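Local coordinates for protein predicted phosphatase, HAD family (Clostridium acetobutylicum, PDB 3MC1) that is probably a phosphatase of the haloacid dehalogenase superfamily, though its substrate is unknown, and binds a sodium ion among acidic residues of the presumed active site, at residues G81-K86 with L120-L125; G166-D171 with Y192-N197. One frame throughout, in Å; residues are numbered along the deposited sequence.

Contact 1: residues G81-K86 with L120-L125; sequences GMFENK and LEHFKL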
loop_
_atom_site.group_PDB
_atom_site.type_symbol
_atom_site.label_atom_id
_atom_site.label_comp_id
_atom_site.label_asym_id
_atom_site.label_seq_id
_atom_site.Cartn_x
_atom_site.Cartn_y
_atom_site.Cartn_z
ATOM N N GLY A 81 -15.948 4.999 -1.264
ATOM C CA GLY A 81 -14.901 4.037 -1.553
ATOM C C GLY A 81 -14.031 3.592 -0.387
ATOM O O GLY A 81 -13.807 2.392 -0.203
HETATM N N MSE A 82 -13.530 4.539 0.402
HETATM C CA MSE A 82 -12.657 4.187 1.524
HETATM C C MSE A 82 -13.303 3.245 2.535
HETATM O O MSE A 82 -12.600 2.511 3.232
HETATM C CB MSE A 82 -12.159 5.452 2.249
HETATM C CG MSE A 82 -13.249 6.299 2.897
HETATM SE SE MSE A 82 -12.529 7.502 4.267
HETATM C CE MSE A 82 -12.354 6.204 5.720
ATOM N N PHE A 83 -14.634 3.256 2.598
ATOM C CA PHE A 83 -15.379 2.412 3.530
ATOM C C PHE A 83 -15.718 1.034 2.960
ATOM O O PHE A 83 -15.991 0.108 3.714
ATOM C CB PHE A 83 -16.663 3.133 3.974
ATOM C CG PHE A 83 -16.410 4.472 4.621
ATOM C CD1 PHE A 83 -15.668 4.566 5.795
ATOM C CD2 PHE A 83 -16.895 5.645 4.043
ATOM C CE1 PHE A 83 -15.411 5.806 6.386
ATOM C CE2 PHE A 83 -16.643 6.888 4.626
ATOM C CZ PHE A 83 -15.898 6.969 5.801
ATOM N N GLU A 84 -15.717 0.908 1.637
ATOM C CA GLU A 84 -15.983 -0.371 0.974
ATOM C C GLU A 84 -14.606 -1.011 1.031
ATOM O O GLU A 84 -13.893 -1.155 0.035
ATOM C CB GLU A 84 -16.458 -0.108 -0.458
ATOM C CG GLU A 84 -17.691 0.803 -0.474
ATOM C CD GLU A 84 -18.283 1.010 -1.858
ATOM O OE1 GLU A 84 -17.561 1.488 -2.756
ATOM O OE2 GLU A 84 -19.479 0.699 -2.043
ATOM N N ASN A 85 -14.270 -1.396 2.253
ATOM C CA ASN A 85 -12.962 -1.903 2.617
ATOM C C ASN A 85 -13.118 -2.973 3.703
ATOM O O ASN A 85 -14.181 -3.097 4.316
ATOM C CB ASN A 85 -12.207 -0.717 3.200
ATOM C CG ASN A 85 -10.737 -0.759 2.948
ATOM O OD1 ASN A 85 -10.142 -1.819 2.801
ATOM N ND2 ASN A 85 -10.125 0.423 2.920
ATOM N N LYS A 86 -12.047 -3.722 3.945
ATOM C CA LYS A 86 -12.032 -4.770 4.967
ATOM C C LYS A 86 -10.591 -4.989 5.387
ATOM O O LYS A 86 -9.679 -4.806 4.590
ATOM C CB LYS A 86 -12.572 -6.097 4.412
ATOM C CG LYS A 86 -14.038 -6.098 4.023
ATOM C CD LYS A 86 -14.446 -7.411 3.335
ATOM C CE LYS A 86 -13.681 -7.629 2.031
ATOM N NZ LYS A 86 -14.197 -8.795 1.253
ATOM N N LEU A 120 -7.340 3.710 8.665
ATOM C CA LEU A 120 -6.757 2.967 9.783
ATOM C C LEU A 120 -7.444 3.285 11.115
ATOM O O LEU A 120 -7.585 2.413 11.975
ATOM C CB LEU A 120 -5.253 3.232 9.852
ATOM C CG LEU A 120 -4.514 2.623 8.651
ATOM C CD1 LEU A 120 -3.069 3.083 8.594
ATOM C CD2 LEU A 120 -4.606 1.105 8.739
ATOM N N GLU A 121 -7.882 4.526 11.284
ATOM C CA GLU A 121 -8.587 4.904 12.500
ATOM C C GLU A 121 -9.986 4.298 12.434
ATOM O O GLU A 121 -10.501 3.775 13.427
ATOM C CB GLU A 121 -8.668 6.424 12.628
ATOM C CG GLU A 121 -7.308 7.096 12.625
ATOM C CD GLU A 121 -7.383 8.580 12.927
ATOM O OE1 GLU A 121 -8.432 9.197 12.637
ATOM O OE2 GLU A 121 -6.390 9.131 13.441
ATOM N N HIS A 122 -10.594 4.353 11.250
ATOM C CA HIS A 122 -11.926 3.787 11.055
ATOM C C HIS A 122 -11.919 2.311 11.444
ATOM O O HIS A 122 -12.863 1.810 12.056
ATOM C CB HIS A 122 -12.347 3.915 9.585
ATOM C CG HIS A 122 -13.676 3.290 9.279
ATOM N ND1 HIS A 122 -14.872 3.845 9.684
ATOM C CD2 HIS A 122 -13.994 2.150 8.625
ATOM C CE1 HIS A 122 -15.868 3.072 9.293
ATOM N NE2 HIS A 122 -15.364 2.036 8.647
ATOM N N PHE A 123 -10.846 1.616 11.087
ATOM C CA PHE A 123 -10.734 0.199 11.391
ATOM C C PHE A 123 -10.128 -0.098 12.762
ATOM O O PHE A 123 -9.940 -1.259 13.123
ATOM C CB PHE A 123 -9.960 -0.508 10.272
ATOM C CG PHE A 123 -10.775 -0.703 9.016
ATOM C CD1 PHE A 123 -11.912 -1.511 9.030
ATOM C CD2 PHE A 123 -10.436 -0.055 7.832
ATOM C CE1 PHE A 123 -12.702 -1.669 7.890
ATOM C CE2 PHE A 123 -11.222 -0.208 6.680
ATOM C CZ PHE A 123 -12.357 -1.016 6.713
ATOM N N LYS A 124 -9.838 0.959 13.517
ATOM C CA LYS A 124 -9.295 0.844 14.873
ATOM C C LYS A 124 -7.912 0.199 14.968
ATOM O O LYS A 124 -7.600 -0.488 15.944
ATOM C CB LYS A 124 -10.292 0.074 15.737
ATOM C CG LYS A 124 -11.702 0.666 15.674
ATOM C CD LYS A 124 -12.717 -0.224 16.343
ATOM C CE LYS A 124 -14.134 0.317 16.162
ATOM N NZ LYS A 124 -15.117 -0.470 16.964
ATOM N N LEU A 125 -7.076 0.435 13.964
ATOM C CA LEU A 125 -5.726 -0.128 13.945
ATOM C C LEU A 125 -4.685 0.982 14.015
ATOM O O LEU A 125 -3.493 0.711 14.115
ATOM C CB LEU A 125 -5.499 -0.925 12.648
ATOM C CG LEU A 125 -6.451 -2.065 12.264
ATOM C CD1 LEU A 125 -6.026 -2.633 10.919
ATOM C CD2 LEU A 125 -6.441 -3.159 13.329
HETATM O O HOH W 1 -15.999 -0.216 6.311
#
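Phe83 presses the edge of its ring into the face of His122, a T-shaped pair that joins the linker returning from the helical cap to the Rossmann-like core of this HAD-type fold to the end of core helix 113-122. The ring centroids are 5.0 Å apart and the planes lie at 63°. The atom at the front is Phe83 CD1, which sits over the centre of the imidazole, 3.8 Å from His122 CE1, with Phe83 CE1 beside it. CG of His122 is anti to the backbone N (chi1 177°), and the ring is then turned about the CB-CG bond with one face to Phe83 CD1. A water gives a hydrogen bond to Phe83 O and makes a weak one with His122 NE2.

The second meeting is between Asn85 and Phe123. Asn85 CB approaches the edge of the phenyl ring near its plane, 3.5 Å from Phe123 CZ, and the amide plane stands 82° from that of the ring. One face of Phe123 is covered at its centre by His122 CD2, so the two aromatic groups of the helix end are packed against each other as well as against the linker. Lys124 then leaves the helix with positive phi in a Schellman motif.

Behind this first shell, Met82, a selenomethionine, lays CG over the centre of the Phe83 ring and also touches Gln118 and Ile119 of the helix. A type I turn from Gly81 to Glu84 brings the linker out of helix 63-81, and Glu84 OE1 is hydrogen-bonded to Tyr76 OH. The Asn85 amide is bonded at both ends within its own segment: OD1 accepts from Lys86 N, and Asn85 ND2 reaches Met82 O at 3.3 Å, with that oxygen almost in the amide plane.

Contact 2: residues G166-D171 with Y192-N197; sequences GDREYD and YEELKN. With NA (sodium ion), chain C.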
loop_
_atom_site.group_PDB
_atom_site.type_symbol
_atom_site.label_atom_id
_atom_site.label_comp_id
_atom_site.label_asym_id
_atom_site.label_seq_id
_atom_site.Cartn_x
_atom_site.Cartn_y
_atom_site.Cartn_z
ATOM N N GLY A 166 5.047 -5.644 1.547
ATOM C CA GLY A 166 4.135 -5.195 0.504
ATOM C C GLY A 166 3.653 -6.357 -0.355
ATOM O O GLY A 166 4.185 -7.465 -0.244
ATOM N N ASP A 167 2.664 -6.105 -1.217
ATOM C CA ASP A 167 2.097 -7.142 -2.078
ATOM C C ASP A 167 2.420 -6.990 -3.565
ATOM O O ASP A 167 2.171 -7.908 -4.353
ATOM C CB ASP A 167 0.565 -7.193 -1.896
ATOM C CG ASP A 167 -0.124 -5.881 -2.271
ATOM O OD1 ASP A 167 0.309 -4.805 -1.787
ATOM O OD2 ASP A 167 -1.112 -5.926 -3.051
ATOM N N ARG A 168 2.996 -5.848 -3.946
ATOM C CA ARG A 168 3.306 -5.586 -5.350
ATOM C C ARG A 168 4.796 -5.361 -5.621
ATOM O O ARG A 168 5.581 -5.096 -4.711
ATOM C CB ARG A 168 2.520 -4.358 -5.832
ATOM C CG ARG A 168 1.004 -4.411 -5.600
ATOM C CD ARG A 168 0.336 -5.495 -6.428
ATOM N NE ARG A 168 0.518 -5.292 -7.864
ATOM C CZ ARG A 168 -0.145 -4.399 -8.594
ATOM N NH1 ARG A 168 -1.053 -3.611 -8.030
ATOM N NH2 ARG A 168 0.112 -4.283 -9.891
ATOM N N GLU A 169 5.172 -5.455 -6.890
ATOM C CA GLU A 169 6.558 -5.254 -7.295
ATOM C C GLU A 169 7.012 -3.844 -6.924
ATOM O O GLU A 169 8.189 -3.615 -6.675
ATOM C CB GLU A 169 6.694 -5.446 -8.804
ATOM C CG GLU A 169 5.935 -4.409 -9.615
ATOM C CD GLU A 169 6.154 -4.569 -11.107
ATOM O OE1 GLU A 169 7.330 -4.659 -11.527
ATOM O OE2 GLU A 169 5.152 -4.598 -11.855
ATOM N N TYR A 170 6.068 -2.907 -6.890
ATOM C CA TYR A 170 6.365 -1.521 -6.548
ATOM C C TYR A 170 6.925 -1.422 -5.133
ATOM O O TYR A 170 7.784 -0.577 -4.842
ATOM C CB TYR A 170 5.096 -0.682 -6.668
ATOM C CG TYR A 170 4.463 -0.785 -8.035
ATOM C CD1 TYR A 170 5.084 -0.229 -9.152
ATOM C CD2 TYR A 170 3.265 -1.480 -8.223
ATOM C CE1 TYR A 170 4.534 -0.360 -10.426
ATOM C CE2 TYR A 170 2.704 -1.621 -9.496
ATOM C CZ TYR A 170 3.346 -1.058 -10.594
ATOM O OH TYR A 170 2.810 -1.194 -11.856
ATOM N N ASP A 171 6.428 -2.286 -4.252
ATOM C CA ASP A 171 6.896 -2.303 -2.880
ATOM C C ASP A 171 8.324 -2.828 -2.817
ATOM O O ASP A 171 9.154 -2.299 -2.078
ATOM C CB ASP A 171 5.968 -3.165 -2.035
ATOM C CG ASP A 171 4.586 -2.561 -1.923
ATOM O OD1 ASP A 171 4.502 -1.429 -1.413
ATOM O OD2 ASP A 171 3.601 -3.199 -2.347
ATOM N N TYR A 192 3.037 -14.340 -6.811
ATOM C CA TYR A 192 4.347 -14.841 -6.415
ATOM C C TYR A 192 5.366 -14.475 -7.496
ATOM O O TYR A 192 6.443 -13.947 -7.207
ATOM C CB TYR A 192 4.316 -16.360 -6.275
ATOM C CG TYR A 192 5.688 -16.957 -6.113
ATOM C CD1 TYR A 192 6.305 -17.007 -4.866
ATOM C CD2 TYR A 192 6.397 -17.427 -7.218
ATOM C CE1 TYR A 192 7.595 -17.514 -4.724
ATOM C CE2 TYR A 192 7.684 -17.932 -7.087
ATOM C CZ TYR A 192 8.275 -17.973 -5.840
ATOM O OH TYR A 192 9.547 -18.475 -5.714
ATOM N N GLU A 193 5.006 -14.776 -8.742
ATOM C CA GLU A 193 5.849 -14.513 -9.906
ATOM C C GLU A 193 6.185 -13.026 -10.044
ATOM O O GLU A 193 7.319 -12.668 -10.366
ATOM C CB GLU A 193 5.155 -15.005 -11.187
ATOM C CG GLU A 193 5.012 -16.537 -11.330
ATOM C CD GLU A 193 3.993 -17.165 -10.374
ATOM O OE1 GLU A 193 3.016 -16.478 -10.005
ATOM O OE2 GLU A 193 4.159 -18.360 -10.011
ATOM N N GLU A 194 5.199 -12.166 -9.811
ATOM C CA GLU A 194 5.422 -10.725 -9.893
ATOM C C GLU A 194 6.471 -10.296 -8.871
ATOM O O GLU A 194 7.383 -9.526 -9.180
ATOM C CB GLU A 194 4.118 -9.960 -9.625
ATOM C CG GLU A 194 4.285 -8.436 -9.609
ATOM C CD GLU A 194 3.018 -7.697 -9.204
ATOM O OE1 GLU A 194 1.941 -8.005 -9.766
ATOM O OE2 GLU A 194 3.098 -6.800 -8.335
ATOM N N LEU A 195 6.335 -10.807 -7.652
ATOM C CA LEU A 195 7.249 -10.463 -6.570
ATOM C C LEU A 195 8.631 -11.074 -6.734
ATOM O O LEU A 195 9.639 -10.431 -6.431
ATOM C CB LEU A 195 6.643 -10.885 -5.229
ATOM C CG LEU A 195 5.357 -10.126 -4.888
ATOM C CD1 LEU A 195 4.562 -10.875 -3.806
ATOM C CD2 LEU A 195 5.720 -8.712 -4.442
ATOM N N LYS A 196 8.682 -12.310 -7.217
ATOM C CA LYS A 196 9.955 -12.989 -7.415
ATOM C C LYS A 196 10.790 -12.267 -8.472
ATOM O O LYS A 196 11.983 -12.052 -8.277
ATOM C CB LYS A 196 9.724 -14.439 -7.845
ATOM C CG LYS A 196 11.003 -15.220 -8.115
ATOM C CD LYS A 196 10.689 -16.553 -8.787
ATOM C CE LYS A 196 11.954 -17.276 -9.238
ATOM N NZ LYS A 196 11.641 -18.570 -9.925
ATOM N N ASN A 197 10.160 -11.896 -9.585
ATOM C CA ASN A 197 10.849 -11.202 -10.671
ATOM C C ASN A 197 11.192 -9.757 -10.331
ATOM O O ASN A 197 12.015 -9.134 -11.004
ATOM C CB ASN A 197 10.010 -11.223 -11.949
ATOM C CG ASN A 197 9.908 -12.608 -12.561
ATOM O OD1 ASN A 197 10.911 -13.316 -12.703
ATOM N ND2 ASN A 197 8.691 -13.002 -12.939
HETATM NA NA NA C . -0.273 -2.595 -1.854
HETATM O O HOH W 2 -1.853 -3.365 -3.451
HETATM O O HOH W 3 1.300 -1.871 -3.228
#
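Glu194 reaches from helix 192-198 to the start of helix 169-176, where its carboxylate meets Arg168 and Glu169. From CB the chain runs outward with CG anti to the backbone N (chi1 177°) and stays extended to CD. Glu194 CG packs against Glu169 CB at 3.9 Å, the two side chains crossing at about a right angle. At the tip Glu194 OE2 takes two N-H groups: its syn lone pair receives Arg168 NE at 3.0 Å in a salt bridge, and its anti lone pair receives Glu169 N at 2.9 Å. OE2 lies near the guanidinium plane, although the carboxylate is turned 64° from it. Glu194 OE1 is more distant, 3.6 Å from Arg168 NE.

Beside it, Leu195 CD2 rests against the backbone oxygens of Asp167 and Arg168, each 3.6 Å away. Arg168 is the N-cap residue, and its own N is bonded to Asp171 OD2. Asp167 OD1 coordinates the sodium ion at 2.3 Å, together with Asp10 OD2, the backbone O of Asp12 and two waters. Asp167 OD2 accepts from Phe189 N. This acidic loop after a core strand is consistent with the cation site of HAD phosphatases, where magnesium is the usual ion.

From the N terminus, the chain first lays down strand 6-9 with the metal-binding Asp10 and Asp12, then passes through the helical excursion that ends in helix 63-81. Contact 1 closes the next loop, which runs from 81-86 through helix 91-101 and strand 104-109 to the end of helix 113-122. Only after it is shut does contact 2 open; its shorter loop passes through helix 169-176 and strand 182-185 to helix 192-198. The two therefore follow in series, neither nested nor crossed. Their centres are about 24 Å apart on opposite sides of the chain's centre: contact 1 ties linker to core, contact 2 joins two core helices beside the sodium site.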